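Local atomic coordinates of hypothetical protein (Pseudomonas aeruginosa, PDB entry 2IGS), a protein that is of unknown function but has a largely helical fold belonging to the DUF3218 family, which is grouped with the lysozyme-like proteins. Residues I73-T78 against G200-T205. Residues are numbered along the deposited sequence; the frame is centred on the assembly and turned at random.
Sequences IANGVT and GLRYTT
Asn75 and Arg202 make this contact by themselves, one flat group laid over the other where helix 63-82 faces the start of helix 203-216. The stack comes first: the carboxamide of Asn75 covers one face of the Arg202 guanidinium, the two planes tilted by 22°. Asn75 CG sits 3.5 Å from Arg202 CZ, while the amide nitrogen is shifted toward the rim. The shift puts Asn75 ND2 almost over Arg202 NH2, and the tilt brings it down to 3.0 Å from that atom, a meeting of two donors and therefore no hydrogen bond. On the other branch, Asn75 OD1 stays 3.8 Å from Arg202 NH1. With CG trans to the backbone nitrogen (chi1 -177°), Asn75 reaches out from its helix toward the arginine. Arg202 is bent at chi2 and chi3, and its side chain crosses that of Asn75 at about a right angle.

Polar and charged neighbours come second. Glu72 OE2 forms a weak, long ion pair with Arg202 NE, and Tyr20 of helix 12-27 touches both stacked side chains.

Behind the arginine is a helix start. Arg202 holds the N-cap position of helix 203-216, and its backbone N donates to Thr205 OG1 over 2.9 Å at 152°. Glu72 OE1 accepts from the N of Thr204, so the same carboxylate bonds to the first turn of the helix and faces the arginine only weakly.

Chemically, the carboxamide meets the cation through its face, without a bond between them; the nearby carboxylate of Glu72 probably offsets part of the arginine's charge in this small surface contact.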
ATOM      1  N   ILE F  73      27.906 -39.770  24.140  1.00 22.53           N
ATOM      2  CA  ILE F  73      28.554 -41.077  24.224  1.00 22.16           C
ATOM      3  C   ILE F  73      28.447 -41.629  25.648  1.00 22.12           C
ATOM      4  O   ILE F  73      27.993 -42.760  25.851  1.00 22.33           O
ATOM      5  CB  ILE F  73      30.040 -41.002  23.714  1.00 22.37           C
ATOM      6  CG1 ILE F  73      30.085 -40.791  22.199  1.00 20.33           C
ATOM      7  CG2 ILE F  73      30.845 -42.235  24.143  1.00 23.04           C
ATOM      8  CD1 ILE F  73      31.464 -40.399  21.670  1.00 20.99           C
ATOM      9  N   ALA F  74      28.832 -40.820  26.631  1.00 22.03           N
ATOM     10  CA  ALA F  74      28.710 -41.199  28.044  1.00 22.38           C
ATOM     11  C   ALA F  74      27.277 -41.584  28.442  1.00 22.95           C
ATOM     12  O   ALA F  74      27.074 -42.511  29.228  1.00 23.73           O
ATOM     13  CB  ALA F  74      29.241 -40.103  28.947  1.00 21.67           C
ATOM     14  N   ASN F  75      26.289 -40.894  27.898  1.00 22.79           N
ATOM     15  CA  ASN F  75      24.907 -41.235  28.190  1.00 23.68           C
ATOM     16  C   ASN F  75      24.441 -42.569  27.571  1.00 23.90           C
ATOM     17  O   ASN F  75      23.666 -43.317  28.184  1.00 23.72           O
ATOM     18  CB  ASN F  75      23.977 -40.102  27.773  1.00 23.80           C
ATOM     19  CG  ASN F  75      22.537 -40.388  28.117  1.00 24.27           C
ATOM     20  OD1 ASN F  75      22.151 -40.386  29.284  1.00 25.00           O
ATOM     21  ND2 ASN F  75      21.737 -40.670  27.100  1.00 26.39           N
ATOM     22  N   GLY F  76      24.909 -42.850  26.360  1.00 23.90           N
ATOM     23  CA  GLY F  76      24.663 -44.131  25.717  1.00 24.53           C
ATOM     24  C   GLY F  76      25.231 -45.267  26.531  1.00 25.02           C
ATOM     25  O   GLY F  76      24.581 -46.300  26.676  1.00 25.76           O
ATOM     26  N   VAL F  77      26.444 -45.075  27.066  1.00 25.26           N
ATOM     27  CA  VAL F  77      27.033 -46.034  27.992  1.00 25.17           C
ATOM     28  C   VAL F  77      26.110 -46.291  29.197  1.00 25.53           C
ATOM     29  O   VAL F  77      25.890 -47.449  29.572  1.00 25.82           O
ATOM     30  CB  VAL F  77      28.476 -45.645  28.467  1.00 25.26           C
ATOM     31  CG1 VAL F  77      29.020 -46.696  29.457  1.00 24.33           C
ATOM     32  CG2 VAL F  77      29.438 -45.512  27.282  1.00 24.56           C
ATOM     33  N   THR F  78      25.561 -45.244  29.799  1.00 25.77           N
ATOM     34  CA  THR F  78      24.771 -45.470  31.012  1.00 26.62           C
ATOM     35  C   THR F  78      23.437 -46.173  30.713  1.00 26.88           C
ATOM     36  O   THR F  78      22.982 -46.999  31.509  1.00 27.00           O
ATOM     37  CB  THR F  78      24.624 -44.219  31.924  1.00 26.25           C
ATOM     38  OG1 THR F  78      23.604 -43.358  31.425  1.00 27.90           O
ATOM     39  CG2 THR F  78      25.931 -43.463  32.026  1.00 26.61           C
ATOM     40  N   GLY F 200      20.499 -30.580  33.027  1.00 22.90           N
ATOM     41  CA  GLY F 200      19.714 -31.713  32.547  1.00 22.07           C
ATOM     42  C   GLY F 200      19.713 -31.932  31.032  1.00 22.58           C
ATOM     43  O   GLY F 200      19.404 -33.040  30.555  1.00 22.70           O
ATOM     44  N   LEU F 201      20.061 -30.908  30.261  1.00 21.55           N
ATOM     45  CA  LEU F 201      19.898 -31.022  28.814  1.00 21.89           C
ATOM     46  C   LEU F 201      21.067 -31.740  28.173  1.00 21.58           C
ATOM     47  O   LEU F 201      22.212 -31.596  28.606  1.00 20.84           O
ATOM     48  CB  LEU F 201      19.679 -29.665  28.127  1.00 21.68           C
ATOM     49  CG  LEU F 201      18.287 -29.023  28.153  1.00 23.30           C
ATOM     50  CD1 LEU F 201      18.290 -27.783  27.285  1.00 22.78           C
ATOM     51  CD2 LEU F 201      17.171 -29.992  27.697  1.00 24.35           C
ATOM     52  N   ARG F 202      20.757 -32.525  27.145  1.00 21.32           N
ATOM     53  CA  ARG F 202      21.799 -33.076  26.284  1.00 21.24           C
ATOM     54  C   ARG F 202      21.499 -32.719  24.847  1.00 20.27           C
ATOM     55  O   ARG F 202      20.398 -32.295  24.543  1.00 19.78           O
ATOM     56  CB  ARG F 202      21.975 -34.589  26.494  1.00 21.49           C
ATOM     57  CG  ARG F 202      22.744 -34.931  27.794  1.00 23.92           C
ATOM     58  CD  ARG F 202      22.290 -36.256  28.358  1.00 27.14           C
ATOM     59  NE  ARG F 202      21.692 -37.058  27.300  1.00 30.61           N
ATOM     60  CZ  ARG F 202      20.502 -37.648  27.361  1.00 30.59           C
ATOM     61  NH1 ARG F 202      19.756 -37.580  28.463  1.00 27.46           N
ATOM     62  NH2 ARG F 202      20.079 -38.332  26.306  1.00 30.66           N
ATOM     63  N   TYR F 203      22.509 -32.861  23.980  1.00 20.00           N
ATOM     64  CA  TYR F 203      22.420 -32.500  22.573  1.00 19.09           C
ATOM     65  C   TYR F 203      21.169 -33.118  21.972  1.00 19.70           C
ATOM     66  O   TYR F 203      20.365 -32.443  21.340  1.00 19.99           O
ATOM     67  CB  TYR F 203      23.691 -33.026  21.875  1.00 19.28           C
ATOM     68  CG  TYR F 203      23.766 -32.897  20.368  1.00 17.54           C
ATOM     69  CD1 TYR F 203      23.052 -33.759  19.530  1.00 18.53           C
ATOM     70  CD2 TYR F 203      24.612 -31.972  19.783  1.00 15.58           C
ATOM     71  CE1 TYR F 203      23.169 -33.656  18.120  1.00 19.04           C
ATOM     72  CE2 TYR F 203      24.742 -31.875  18.399  1.00 14.12           C
ATOM     73  CZ  TYR F 203      24.018 -32.705  17.577  1.00 16.30           C
ATOM     74  OH  TYR F 203      24.151 -32.590  16.210  1.00 17.01           O
ATOM     75  N   THR F 204      21.018 -34.409  22.224  1.00 19.78           N
ATOM     76  CA  THR F 204      19.956 -35.248  21.711  1.00 20.03           C
ATOM     77  C   THR F 204      18.545 -34.867  22.237  1.00 20.06           C
ATOM     78  O   THR F 204      17.566 -34.834  21.472  1.00 19.94           O
ATOM     79  CB  THR F 204      20.389 -36.685  22.041  1.00 19.94           C
ATOM     80  OG1 THR F 204      20.334 -37.533  20.894  1.00 23.27           O
ATOM     81  CG2 THR F 204      19.729 -37.276  23.244  1.00 16.92           C
ATOM     82  N   THR F 205      18.450 -34.548  23.529  1.00 20.59           N
ATOM     83  CA  THR F 205      17.169 -34.191  24.167  1.00 21.09           C
ATOM     84  C   THR F 205      16.792 -32.709  23.976  1.00 20.95           C
ATOM     85  O   THR F 205      15.606 -32.359  23.986  1.00 21.01           O
ATOM     86  CB  THR F 205      17.174 -34.483  25.671  1.00 20.90           C
ATOM     87  OG1 THR F 205      18.361 -33.925  26.237  1.00 23.28           O
ATOM     88  CG2 THR F 205      17.100 -36.006  25.971  1.00 21.60           C
TER